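Local structure of mercuric reductase (Metallosphaera sedula, 4YWO) at residues I202-S206 with P207-P211; V354-T357 with E358-R362. The protein probably catalyses the NADPH-dependent reduction of mercuric ion to elemental mercury, working as a homodimeric FAD-containing enzyme. All coordinates share one frame; numbering follows the deposited sequence. Where two conformers were deposited one is given.

Interaction 1: residues I202-S206 with P207-P211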
loop_
_atom_site.group_PDB
_atom_site.type_symbol
_atom_site.label_atom_id
_atom_site.label_comp_id
_atom_site.label_asym_id
_atom_site.label_seq_id
_atom_site.Cartn_x
_atom_site.Cartn_y
_atom_site.Cartn_z
ATOM N N ILE A 202 -17.993 -23.676 2.647
ATOM C CA ILE A 202 -18.006 -22.960 3.924
ATOM C C ILE A 202 -19.383 -23.103 4.527
ATOM O O ILE A 202 -20.367 -22.811 3.849
ATOM C CB ILE A 202 -17.728 -21.446 3.718
ATOM C CG1 ILE A 202 -16.241 -21.250 3.386
ATOM C CG2 ILE A 202 -18.120 -20.649 4.954
ATOM C CD1 ILE A 202 -15.943 -19.830 2.903
ATOM N N LEU A 203 -19.460 -23.530 5.772
ATOM C CA LEU A 203 -20.714 -23.671 6.513
ATOM C C LEU A 203 -20.731 -22.679 7.669
ATOM O O LEU A 203 -20.007 -22.821 8.686
ATOM C CB LEU A 203 -20.787 -25.098 7.064
ATOM C CG LEU A 203 -20.637 -26.196 6.034
ATOM C CD1 LEU A 203 -20.570 -27.622 6.719
ATOM C CD2 LEU A 203 -21.595 -26.148 4.895
ATOM N N GLN A 204 -21.568 -21.667 7.504
ATOM C CA GLN A 204 -21.589 -20.504 8.379
ATOM C C GLN A 204 -22.957 -20.429 9.069
ATOM O O GLN A 204 -23.951 -20.397 8.344
ATOM C CB GLN A 204 -21.359 -19.273 7.517
ATOM C CG GLN A 204 -21.597 -17.920 8.179
ATOM C CD GLN A 204 -20.705 -17.558 9.312
ATOM O OE1 GLN A 204 -20.177 -18.424 10.051
ATOM N NE2 GLN A 204 -20.570 -16.246 9.568
ATOM N N ARG A 205 -22.962 -20.272 10.379
ATOM C CA ARG A 205 -24.251 -20.199 11.119
ATOM C C ARG A 205 -24.967 -18.892 10.899
ATOM O O ARG A 205 -26.168 -18.862 10.628
ATOM C CB ARG A 205 -24.033 -20.463 12.578
ATOM C CG ARG A 205 -25.282 -20.514 13.474
ATOM C CD ARG A 205 -24.702 -20.545 14.903
ATOM N NE ARG A 205 -25.590 -21.030 15.952
ATOM C CZ ARG A 205 -25.921 -22.311 16.156
ATOM N NH1 ARG A 205 -25.472 -23.295 15.364
ATOM N NH2 ARG A 205 -26.734 -22.616 17.166
ATOM N N SER A 206 -24.271 -17.770 11.098
ATOM C CA SER A 206 -24.890 -16.460 10.879
ATOM C C SER A 206 -25.345 -16.397 9.417
ATOM O O SER A 206 -24.857 -17.202 8.631
ATOM C CB SER A 206 -23.871 -15.373 11.230
ATOM O OG SER A 206 -23.423 -15.573 12.574
ATOM N N PRO A 207 -26.303 -15.500 9.030
ATOM C CA PRO A 207 -26.811 -15.302 7.694
ATOM C C PRO A 207 -25.848 -14.720 6.676
ATOM O O PRO A 207 -26.127 -14.762 5.516
ATOM C CB PRO A 207 -27.943 -14.256 7.875
ATOM C CG PRO A 207 -28.167 -14.206 9.324
ATOM C CD PRO A 207 -26.938 -14.621 10.037
ATOM N N VAL A 208 -24.711 -14.190 7.172
ATOM C CA VAL A 208 -23.696 -13.651 6.261
ATOM C C VAL A 208 -22.319 -14.035 6.811
ATOM O O VAL A 208 -22.152 -14.362 7.960
ATOM C CB VAL A 208 -23.783 -12.107 6.140
ATOM C CG1 VAL A 208 -25.110 -11.707 5.535
ATOM C CG2 VAL A 208 -23.537 -11.419 7.465
ATOM N N LEU A 209 -21.371 -14.003 5.877
ATOM C CA LEU A 209 -19.961 -14.110 6.253
ATOM C C LEU A 209 -19.518 -12.852 6.995
ATOM O O LEU A 209 -20.060 -11.763 6.737
ATOM C CB LEU A 209 -19.179 -14.256 5.012
ATOM C CG LEU A 209 -19.422 -15.522 4.128
ATOM C CD1 LEU A 209 -18.626 -15.472 2.873
ATOM C CD2 LEU A 209 -19.135 -16.806 4.902
ATOM N N ILE A 210 -18.464 -12.957 7.806
ATOM C CA ILE A 210 -17.907 -11.859 8.541
ATOM C C ILE A 210 -18.921 -10.856 9.022
ATOM O O ILE A 210 -18.946 -9.644 8.747
ATOM C CB ILE A 210 -16.718 -11.127 7.778
ATOM C CG1 ILE A 210 -17.130 -10.676 6.413
ATOM C CG2 ILE A 210 -15.485 -12.019 7.736
ATOM C CD1 ILE A 210 -16.014 -9.896 5.655
ATOM N N PRO A 211 -19.827 -11.338 9.912
ATOM C CA PRO A 211 -20.971 -10.463 10.265
ATOM C C PRO A 211 -20.653 -9.343 11.175
ATOM O O PRO A 211 -21.461 -8.459 11.346
ATOM C CB PRO A 211 -21.908 -11.490 11.022
ATOM C CG PRO A 211 -20.994 -12.500 11.542
ATOM C CD PRO A 211 -19.978 -12.705 10.438
#

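Interaction 2: residues V354-T357 with E358-R362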
loop_
_atom_site.group_PDB
_atom_site.type_symbol
_atom_site.label_atom_id
_atom_site.label_comp_id
_atom_site.label_asym_id
_atom_site.label_seq_id
_atom_site.Cartn_x
_atom_site.Cartn_y
_atom_site.Cartn_z
ATOM N N VAL A 354 -10.164 -0.439 9.828
ATOM C CA VAL A 354 -9.583 0.180 11.041
ATOM C C VAL A 354 -10.633 1.122 11.622
ATOM O O VAL A 354 -11.347 1.780 10.864
ATOM C CB VAL A 354 -8.247 0.902 10.720
ATOM C CG1 VAL A 354 -8.350 1.951 9.644
ATOM C CG2 VAL A 354 -7.551 1.433 11.981
ATOM N N GLY A 355 -10.763 1.172 12.943
ATOM C CA GLY A 355 -11.663 2.152 13.578
ATOM C C GLY A 355 -13.122 1.567 13.557
ATOM O O GLY A 355 -13.419 0.364 13.448
ATOM N N LEU A 356 -14.036 2.519 13.701
ATOM C CA LEU A 356 -15.436 2.180 13.916
ATOM C C LEU A 356 -16.159 1.864 12.605
ATOM O O LEU A 356 -15.923 2.509 11.547
ATOM C CB LEU A 356 -16.092 3.405 14.528
ATOM C CG LEU A 356 -15.532 3.897 15.851
ATOM C CD1 LEU A 356 -16.399 5.078 16.309
ATOM C CD2 LEU A 356 -15.603 2.814 16.855
ATOM N N THR A 357 -17.121 0.979 12.709
ATOM C CA THR A 357 -18.072 0.840 11.615
ATOM C C THR A 357 -19.029 2.044 11.662
ATOM O O THR A 357 -19.113 2.748 12.641
ATOM C CB THR A 357 -18.918 -0.456 11.703
ATOM O OG1 THR A 357 -19.725 -0.390 12.920
ATOM C CG2 THR A 357 -18.078 -1.704 11.658
ATOM N N GLU A 358 -19.748 2.301 10.558
ATOM C CA GLU A 358 -20.752 3.350 10.559
ATOM C C GLU A 358 -21.824 3.138 11.672
ATOM O O GLU A 358 -22.158 4.087 12.390
ATOM C CB GLU A 358 -21.403 3.451 9.181
ATOM C CG GLU A 358 -22.412 4.588 9.167
ATOM C CD GLU A 358 -23.063 4.832 7.841
ATOM O OE1 GLU A 358 -22.780 4.114 6.881
ATOM O OE2 GLU A 358 -23.791 5.842 7.795
ATOM N N ALA A 359 -22.295 1.934 11.816
ATOM C CA ALA A 359 -23.305 1.614 12.865
ATOM C C ALA A 359 -22.735 1.857 14.229
ATOM O O ALA A 359 -23.392 2.448 15.079
ATOM C CB ALA A 359 -23.748 0.193 12.772
ATOM N N GLU A 360 -21.459 1.470 14.474
ATOM C CA GLU A 360 -20.849 1.760 15.767
ATOM C C GLU A 360 -20.741 3.223 16.025
ATOM O O GLU A 360 -20.935 3.667 17.143
ATOM C CB GLU A 360 -19.445 1.124 15.887
ATOM C CG GLU A 360 -19.526 -0.344 16.004
ATOM C CD GLU A 360 -18.234 -1.070 15.693
ATOM O OE1 GLU A 360 -17.228 -0.443 15.271
ATOM O OE2 GLU A 360 -18.182 -2.287 15.982
ATOM N N ALA A 361 -20.387 4.052 15.033
ATOM C CA ALA A 361 -20.250 5.468 15.214
ATOM C C ALA A 361 -21.659 6.074 15.492
ATOM O O ALA A 361 -21.800 6.976 16.332
ATOM C CB ALA A 361 -19.632 6.100 14.003
ATOM N N ARG A 362 -22.644 5.618 14.749
ATOM C CA ARG A 362 -24.018 6.193 14.906
ATOM C C ARG A 362 -24.596 5.823 16.243
ATOM O O ARG A 362 -25.529 6.503 16.678
ATOM C CB ARG A 362 -24.917 5.742 13.758
ATOM C CG ARG A 362 -24.550 6.469 12.475
ATOM C CD ARG A 362 -25.615 6.241 11.389
ATOM N NE ARG A 362 -25.168 6.789 10.112
ATOM C CZ ARG A 362 -25.052 8.071 9.802
ATOM N NH1 ARG A 362 -25.403 9.022 10.623
ATOM N NH2 ARG A 362 -24.586 8.386 8.627
HETATM O O HOH W 1 -14.937 -1.507 14.463
#

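Interaction 1: residues I202-S206 with P207-P211
Gln204 reaches across the bend of the chain with its side-chain amide and overlaps the backbone of Val208 and Leu209. Its CG stands anti to the backbone N (chi1 169°), which aims the chain at the returning limb, and a bend at chi2 then swings the amide round to the Val208 carbonyl. NE2 donates to Val208 O at 2.9 Å in a nearly straight bond, with an N-H...O angle of 169°. The acceptor lies in the plane of the Gln204 amide, whereas the nitrogen itself sits 23° off the plane of the Val208 carbonyl. Glutamine suits this place because it is long enough to span the turn and brings an N-H to a backbone oxygen without adding charge at a buried position. Beside that bond, Gln204 NE2 also rests 3.7 Å from CD of the Pro211 ring, amide and ring reaching toward each other from the two limbs.

Deeper in, the contact is apolar. The CG2 branch of Ile202 meets the CD2 methyl of Leu209 at 4.0 Å, the two branched chains running at a slant to each other. The CB of Leu209 leaves its backbone pointing away from residues 202-206, but the end of the side chain comes nearer, bringing Leu209 CD2 also to 4.2 Å from Gln204 CB. At the apex, Pro207 restricts the backbone where the chain turns round.

The loop follows strand 199-203 of the four-stranded parallel sheet and leads to helix 215-227. Ile202 and Leu209, both buried, suit their place as branched apolar side chains packing between the strand end and helices 184-194 and 215-227: Ile202 touches Ala190 and Met225, Leu209 touches Leu187 and Ala221. Ser218 of helix 215-227 hydrogen-bonds Leu209 O, joining the returning limb to the next element of this Rossmann-like α/β domain.

Interaction 2: residues V354-T357 with E358-R362
Glu360 OE1 is gripped by two donors: the backbone N of Thr357, at 2.9 Å, and a water, at 2.7 Å, that also donates to Gly355 O. The Thr357 N-H points almost straight at the oxygen, at 170°, but meets it from above the carboxylate plane. In return Thr357 OG1 accepts from Glu360 N at 3.0 Å. These reciprocal bonds make a capping box, with Thr357 as N-cap of helix 358-362. A chi1 of 63° tucks OG1 over the backbone, flanked by N and C, where it faces the N-H of Glu360. Threonine supplies the short hydroxyl needed there, and glutamate, three residues on, is long enough, with its chain extended, to reach back to the N-H of the cap residue.

The helix proper begins with Ala361 N donating to Thr357 O at 3.0 Å. Beside it, Leu356 CD1 lies against Ala361 CB, 4.1 Å away, the small alanine letting the leucine methyl come close to the helix. One turn along, Arg362 holds Glu358 side-on, NE and NH2 both donating to OE2 in a salt bridge; the NH2 bond to Glu358 OE2 is 2.8 Å.

Beyond these two segments, the carboxylate of Glu214 accepts from Glu358 N. Glu360 and Glu214 thus bind backbone N-H groups around the helix start, where their negative charge probably interacts favourably with the helix dipole, while Arg362 would help balance the charge of Glu358.

In the fold
From the N terminus, interaction 1 comes first, turning the chain round after strand 199-203 and sending it toward helix 215-227 in the region of the pyridine nucleotide-disulphide oxidoreductase family. Interaction 2 follows far along the chain, where strand 350-355 of the antiparallel sheet in the dimerisation domain passes into helix 358-362. Each is local, so the two stand in series and neither nest nor cross. The centres of interactions 1 and 2 are 21 Å apart. The nearest atoms of interactions 1 and 2 are about 8 Å apart and do not touch. Glu214, in the loop between interaction 1 and helix 215-227, ties that region to the start of helix 358-362.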